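Side-chain contacts in OxyA protein (Actinoplanes teichomyceticus, PDB 5HH3), which is a haem-containing cytochrome P450 that probably carries out a phenolic coupling step, cyclising the peptide precursor during glycopeptide antibiotic biosynthesis: residues D296-G300 and D301-K305; R32-M35 and A36-P39. All coordinates share one frame; numbering follows the deposited sequence. Where two conformers were deposited one is given.

Interaction 1: D296-G300 and D301-K305; sequences DVRIG and DHLIK
Asp296 and Lys305 close the open end of this hairpin with a salt bridge: Lys305 NZ lies 2.9 Å from Asp296 OD2, on its syn side but 28° out of the carboxylate plane. The lysine reaches it by folding at chi2 and chi3, both -69°, which lays CD and CE alongside the carboxylate. The other oxygen, OD1, accepts a bond from the backbone N of Ala306, so both carboxylate oxygens are held and the group's rotation is fixed.

Between the strands, backbone bonds join two hydrogen-bonded pairs. Val297 N gives to Ile304 O at 2.9 Å, and Ile304 N returns to Val297 O at 2.8 Å. Beside the turn, Ile299 N reaches His302 O at 3.0 Å, whereas the reverse bond from His302 N to Ile299 O is weak.

Apolar contacts gather on the face that Val297, Ile299 and Ile304 share with His302, whose ring meets that of Trp55. Val297 CG1 lies 3.7 Å from Ile304 CB, the two side chains running side by side, and Ile304 CD1 extends to Ile299 CD1 at 3.8 Å. Helix 60-68 packs on Ile299, while Leu40 touches Ile304 and His302. On the other face, the side chains of the non-hydrogen-bonded pair Arg298 and Leu303 meet at 4.0 Å, Arg298 CG to Leu303 CD1, and Leu303 CB sits over one face of the guanidinium.

Gly300 and Asp301, the former with positive phi, form a two-residue turn: the arrangement is a tight antiparallel beta hairpin at the surface of the P450 fold.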
ATOM      1  N   ASP B 296     -13.841  19.378  -8.858  1.00 35.23           N
ATOM      2  CA  ASP B 296     -14.497  19.599  -7.583  1.00 34.32           C
ATOM      3  C   ASP B 296     -15.947  19.094  -7.686  1.00 35.50           C
ATOM      4  O   ASP B 296     -16.608  19.290  -8.698  1.00 35.14           O
ATOM      5  CB  ASP B 296     -14.506  21.086  -7.205  1.00 34.14           C
ATOM      6  CG  ASP B 296     -13.116  21.645  -6.960  1.00 34.61           C
ATOM      7  OD1 ASP B 296     -12.097  20.921  -7.031  1.00 33.49           O
ATOM      8  OD2 ASP B 296     -13.020  22.846  -6.691  1.00 36.72           O
ATOM      9  N   VAL B 297     -16.435  18.451  -6.639  1.00 35.40           N
ATOM     10  CA  VAL B 297     -17.828  18.035  -6.602  1.00 37.29           C
ATOM     11  C   VAL B 297     -18.382  18.149  -5.178  1.00 36.68           C
ATOM     12  O   VAL B 297     -17.737  17.732  -4.205  1.00 32.71           O
ATOM     13  CB  VAL B 297     -17.990  16.611  -7.199  1.00 39.49           C
ATOM     14  CG1 VAL B 297     -17.120  15.615  -6.488  1.00 39.89           C
ATOM     15  CG2 VAL B 297     -19.445  16.139  -7.180  1.00 40.90           C
ATOM     16  N   ARG B 298     -19.574  18.723  -5.081  1.00 38.45           N
ATOM     17  CA  ARG B 298     -20.329  18.802  -3.839  1.00 41.59           C
ATOM     18  C   ARG B 298     -21.123  17.520  -3.654  1.00 42.42           C
ATOM     19  O   ARG B 298     -21.911  17.163  -4.514  1.00 42.67           O
ATOM     20  CB  ARG B 298     -21.302  19.968  -3.860  1.00 44.50           C
ATOM     21  CG  ARG B 298     -20.593  21.289  -3.833  1.00 47.55           C
ATOM     22  CD  ARG B 298     -21.484  22.419  -3.349  1.00 50.96           C
ATOM     23  NE  ARG B 298     -20.612  23.491  -2.904  1.00 52.54           N
ATOM     24  CZ  ARG B 298     -19.998  23.529  -1.724  1.00 53.10           C
ATOM     25  NH1 ARG B 298     -20.176  22.575  -0.804  1.00 54.00           N
ATOM     26  NH2 ARG B 298     -19.196  24.545  -1.459  1.00 54.83           N
ATOM     27  N   ILE B 299     -20.878  16.826  -2.552  1.00 42.54           N
ATOM     28  CA  ILE B 299     -21.593  15.595  -2.215  1.00 45.22           C
ATOM     29  C   ILE B 299     -21.812  15.569  -0.718  1.00 47.51           C
ATOM     30  O   ILE B 299     -20.899  15.849   0.053  1.00 44.78           O
ATOM     31  CB  ILE B 299     -20.836  14.327  -2.624  1.00 44.70           C
ATOM     32  CG1 ILE B 299     -20.744  14.280  -4.146  1.00 45.88           C
ATOM     33  CG2 ILE B 299     -21.545  13.078  -2.088  1.00 45.64           C
ATOM     34  CD1 ILE B 299     -20.116  13.041  -4.715  1.00 46.77           C
ATOM     35  N   GLY B 300     -23.015  15.165  -0.325  1.00 52.29           N
ATOM     36  CA  GLY B 300     -23.489  15.393   1.026  1.00 54.21           C
ATOM     37  C   GLY B 300     -23.409  16.893   1.250  1.00 54.37           C
ATOM     38  O   GLY B 300     -23.805  17.710   0.394  1.00 56.80           O
ATOM     39  N   ASP B 301     -22.822  17.236   2.383  1.00 51.35           N
ATOM     40  CA  ASP B 301     -22.624  18.600   2.787  1.00 48.27           C
ATOM     41  C   ASP B 301     -21.097  18.840   2.822  1.00 44.05           C
ATOM     42  O   ASP B 301     -20.573  19.406   3.790  1.00 43.22           O
ATOM     43  CB  ASP B 301     -23.273  18.751   4.166  1.00 51.05           C
ATOM     44  CG  ASP B 301     -23.155  20.143   4.721  1.00 53.42           C
ATOM     45  OD1 ASP B 301     -23.273  21.111   3.935  1.00 53.65           O
ATOM     46  OD2 ASP B 301     -22.928  20.250   5.950  1.00 55.89           O
ATOM     47  N   HIS B 302     -20.399  18.370   1.776  1.00 37.81           N
ATOM     48  CA  HIS B 302     -18.948  18.423   1.686  1.00 36.23           C
ATOM     49  C   HIS B 302     -18.502  18.807   0.295  1.00 33.46           C
ATOM     50  O   HIS B 302     -19.195  18.535  -0.680  1.00 34.77           O
ATOM     51  CB  HIS B 302     -18.333  17.055   2.022  1.00 36.45           C
ATOM     52  CG  HIS B 302     -18.257  16.769   3.486  1.00 37.50           C
ATOM     53  ND1 HIS B 302     -17.467  17.507   4.343  1.00 38.25           N
ATOM     54  CD2 HIS B 302     -18.878  15.838   4.249  1.00 37.01           C
ATOM     55  CE1 HIS B 302     -17.596  17.037   5.570  1.00 38.40           C
ATOM     56  NE2 HIS B 302     -18.443  16.023   5.539  1.00 38.76           N
ATOM     57  N   LEU B 303     -17.328  19.401   0.204  1.00 31.71           N
ATOM     58  CA  LEU B 303     -16.710  19.711  -1.084  1.00 31.53           C
ATOM     59  C   LEU B 303     -15.504  18.793  -1.330  1.00 29.81           C
ATOM     60  O   LEU B 303     -14.454  18.939  -0.704  1.00 28.76           O
ATOM     61  CB  LEU B 303     -16.273  21.179  -1.123  1.00 33.31           C
ATOM     62  CG  LEU B 303     -15.693  21.705  -2.448  1.00 34.01           C
ATOM     63  CD1 LEU B 303     -16.647  21.458  -3.603  1.00 34.71           C
ATOM     64  CD2 LEU B 303     -15.410  23.188  -2.284  1.00 35.25           C
ATOM     65  N   ILE B 304     -15.680  17.844  -2.240  1.00 28.41           N
ATOM     66  CA  ILE B 304     -14.586  17.002  -2.716  1.00 28.59           C
ATOM     67  C   ILE B 304     -13.766  17.790  -3.720  1.00 28.50           C
ATOM     68  O   ILE B 304     -14.291  18.181  -4.750  1.00 31.04           O
ATOM     69  CB  ILE B 304     -15.112  15.708  -3.354  1.00 28.93           C
ATOM     70  CG1 ILE B 304     -15.896  14.900  -2.311  1.00 29.55           C
ATOM     71  CG2 ILE B 304     -13.965  14.865  -3.929  1.00 28.82           C
ATOM     72  CD1 ILE B 304     -16.839  13.889  -2.932  1.00 30.64           C
ATOM     73  N   LYS B 305     -12.505  18.063  -3.409  1.00 27.40           N
ATOM     74  CA  LYS B 305     -11.638  18.803  -4.330  1.00 27.76           C
ATOM     75  C   LYS B 305     -11.018  17.891  -5.356  1.00 27.06           C
ATOM     76  O   LYS B 305     -10.705  16.751  -5.055  1.00 25.46           O
ATOM     77  CB  LYS B 305     -10.537  19.522  -3.594  1.00 28.78           C
ATOM     78  CG  LYS B 305     -11.011  20.685  -2.730  1.00 30.29           C
ATOM     79  CD  LYS B 305     -11.529  21.870  -3.551  1.00 31.28           C
ATOM     80  CE  LYS B 305     -10.416  22.580  -4.312  1.00 32.21           C
ATOM     81  NZ  LYS B 305     -10.965  23.818  -4.932  1.00 33.24           N
TER

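Interaction 2: R32-M35 and A36-P39; sequences RSLM and AEGP
Arg32 O and Ala36 N form the i to i+4 bond of the last turn of helix 29-37 in this P450, 3.1 Å long with the donor tilted 24° from the carbonyl plane. The Arg32 side chain touches Phe322. At Ser33 the helical pattern slackens: its carbonyl oxygen is shared by Ala36 N and Glu37 N, both at 3.3 Å and both weak. Ala36 CB also rests against the carbonyl oxygens of Arg32 and Ser33.

Leu34 O takes up Glu37 N at 3.1 Å, an i to i+3 bond of the 3-10 type. The donor stands above the carbonyl plane, 67° out of it. The side chains of Leu34 and Glu37 run side by side. With CG anti to the backbone N (chi1 -158°), the extended Glu37 chain brings OE2 to 4.1 Å from Leu34 CD2.

The Met35 side chain touches Thr58. Gly38, nearly fully extended (phi 171°), is the first residue to leave helical geometry, and Pro39 carries the chain on to backbone hydrogen bonds with Thr58 and Gly59. At this exit Met35 O lies 3.6 Å from Gly38 O, a contact of two acceptors and not a bond.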
ATOM      1  N   ARG B  32     -19.945   1.256  11.522  1.00 32.69           N
ATOM      2  CA  ARG B  32     -21.270   1.633  12.029  0.50 34.65           C
ATOM      3  C   ARG B  32     -21.261   3.109  12.468  1.00 35.06           C
ATOM      4  O   ARG B  32     -22.177   3.862  12.154  1.00 35.96           O
ATOM      5  CB  ARG B  32     -21.662   0.710  13.197  0.50 36.59           C
ATOM      6  CG  ARG B  32     -23.137   0.352  13.313  0.50 38.59           C
ATOM      7  CD  ARG B  32     -23.315  -0.880  14.205  0.50 39.69           C
ATOM      8  NE  ARG B  32     -22.796  -0.671  15.553  0.50 41.66           N
ATOM      9  CZ  ARG B  32     -22.463  -1.642  16.403  0.50 42.27           C
ATOM     10  NH1 ARG B  32     -22.584  -2.905  16.067  0.50 40.41           N
ATOM     11  NH2 ARG B  32     -21.992  -1.335  17.610  0.50 44.51           N
ATOM     12  N   SER B  33     -20.211   3.506  13.191  1.00 34.22           N
ATOM     13  CA  SER B  33     -20.085   4.860  13.676  1.00 34.59           C
ATOM     14  C   SER B  33     -19.973   5.883  12.545  1.00 33.03           C
ATOM     15  O   SER B  33     -20.645   6.932  12.571  1.00 32.10           O
ATOM     16  CB  SER B  33     -18.893   4.982  14.640  1.00 35.90           C
ATOM     17  OG  SER B  33     -18.778   6.308  15.091  1.00 37.86           O
ATOM     18  N   LEU B  34     -19.167   5.571  11.534  1.00 32.46           N
ATOM     19  CA  LEU B  34     -19.016   6.453  10.383  1.00 31.68           C
ATOM     20  C   LEU B  34     -20.313   6.548   9.588  1.00 31.27           C
ATOM     21  O   LEU B  34     -20.698   7.632   9.160  1.00 30.45           O
ATOM     22  CB  LEU B  34     -17.835   6.019   9.490  1.00 31.91           C
ATOM     23  CG  LEU B  34     -16.458   6.105  10.181  1.00 33.20           C
ATOM     24  CD1 LEU B  34     -15.391   5.500   9.279  1.00 32.96           C
ATOM     25  CD2 LEU B  34     -16.084   7.534  10.556  1.00 33.42           C
ATOM     26  N   MET B  35     -20.985   5.415   9.415  1.00 31.91           N
ATOM     27  CA  MET B  35     -22.305   5.359   8.761  1.00 32.94           C
ATOM     28  C   MET B  35     -23.321   6.327   9.402  1.00 33.79           C
ATOM     29  O   MET B  35     -24.090   6.970   8.700  1.00 34.20           O
ATOM     30  CB  MET B  35     -22.861   3.934   8.808  1.00 33.19           C
ATOM     31  CG  MET B  35     -22.246   2.993   7.786  1.00 32.80           C
ATOM     32  SD  MET B  35     -22.587   1.253   8.164  1.00 34.48           S
ATOM     33  CE  MET B  35     -24.335   1.199   7.768  1.00 35.37           C
ATOM     34  N   ALA B  36     -23.294   6.414  10.729  1.00 34.75           N
ATOM     35  CA  ALA B  36     -24.218   7.252  11.510  1.00 36.81           C
ATOM     36  C   ALA B  36     -23.869   8.730  11.460  1.00 38.48           C
ATOM     37  O   ALA B  36     -24.680   9.594  11.785  1.00 41.68           O
ATOM     38  CB  ALA B  36     -24.225   6.772  12.951  1.00 36.91           C
ATOM     39  N   GLU B  37     -22.640   9.028  11.087  1.00 40.69           N
ATOM     40  CA  GLU B  37     -22.161  10.391  11.050  1.00 43.24           C
ATOM     41  C   GLU B  37     -22.799  11.188   9.924  1.00 42.04           C
ATOM     42  O   GLU B  37     -23.255  12.302  10.149  1.00 45.93           O
ATOM     43  CB  GLU B  37     -20.635  10.407  10.903  1.00 44.30           C
ATOM     44  CG  GLU B  37     -20.007  11.687  11.381  1.00 46.93           C
ATOM     45  CD  GLU B  37     -18.548  11.522  11.770  1.00 48.40           C
ATOM     46  OE1 GLU B  37     -17.772  12.427  11.416  1.00 51.05           O
ATOM     47  OE2 GLU B  37     -18.192  10.516  12.437  1.00 49.93           O
ATOM     48  N   GLY B  38     -22.830  10.598   8.732  1.00 39.51           N
ATOM     49  CA  GLY B  38     -23.394  11.224   7.525  1.00 37.27           C
ATOM     50  C   GLY B  38     -23.041  10.346   6.325  1.00 35.12           C
ATOM     51  O   GLY B  38     -22.458   9.283   6.509  1.00 34.17           O
ATOM     52  N   PRO B  39     -23.399  10.772   5.105  1.00 32.63           N
ATOM     53  CA  PRO B  39     -23.180   9.950   3.913  1.00 32.71           C
ATOM     54  C   PRO B  39     -21.720   9.920   3.396  1.00 30.45           C
ATOM     55  O   PRO B  39     -21.378   9.065   2.582  1.00 28.24           O
ATOM     56  CB  PRO B  39     -24.120  10.581   2.881  1.00 33.74           C
ATOM     57  CG  PRO B  39     -24.259  12.002   3.313  1.00 34.48           C
ATOM     58  CD  PRO B  39     -24.239  11.943   4.813  1.00 35.31           C
TER

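From the N terminus the chain first meets interaction 2, where 32-35 and 36-39 close the final turn of helix 29-37 just before strand 40-45. Much later, after the long helical part of the chain, 296-300 and 301-305 close the hairpin of interaction 1. The two local closures lie in series, neither nested nor crossed. Their centres are about 17 Å apart, on the same side of the chain's centre, and they meet where Pro39 CG packs 4.2 Å from Gly300 CA. Strand 40-45 adds a second connection: it follows Pro39 directly, and its Leu40 touches His302 and Ile304. An early helix end and a late hairpin are thus joined beside the mixed sheet.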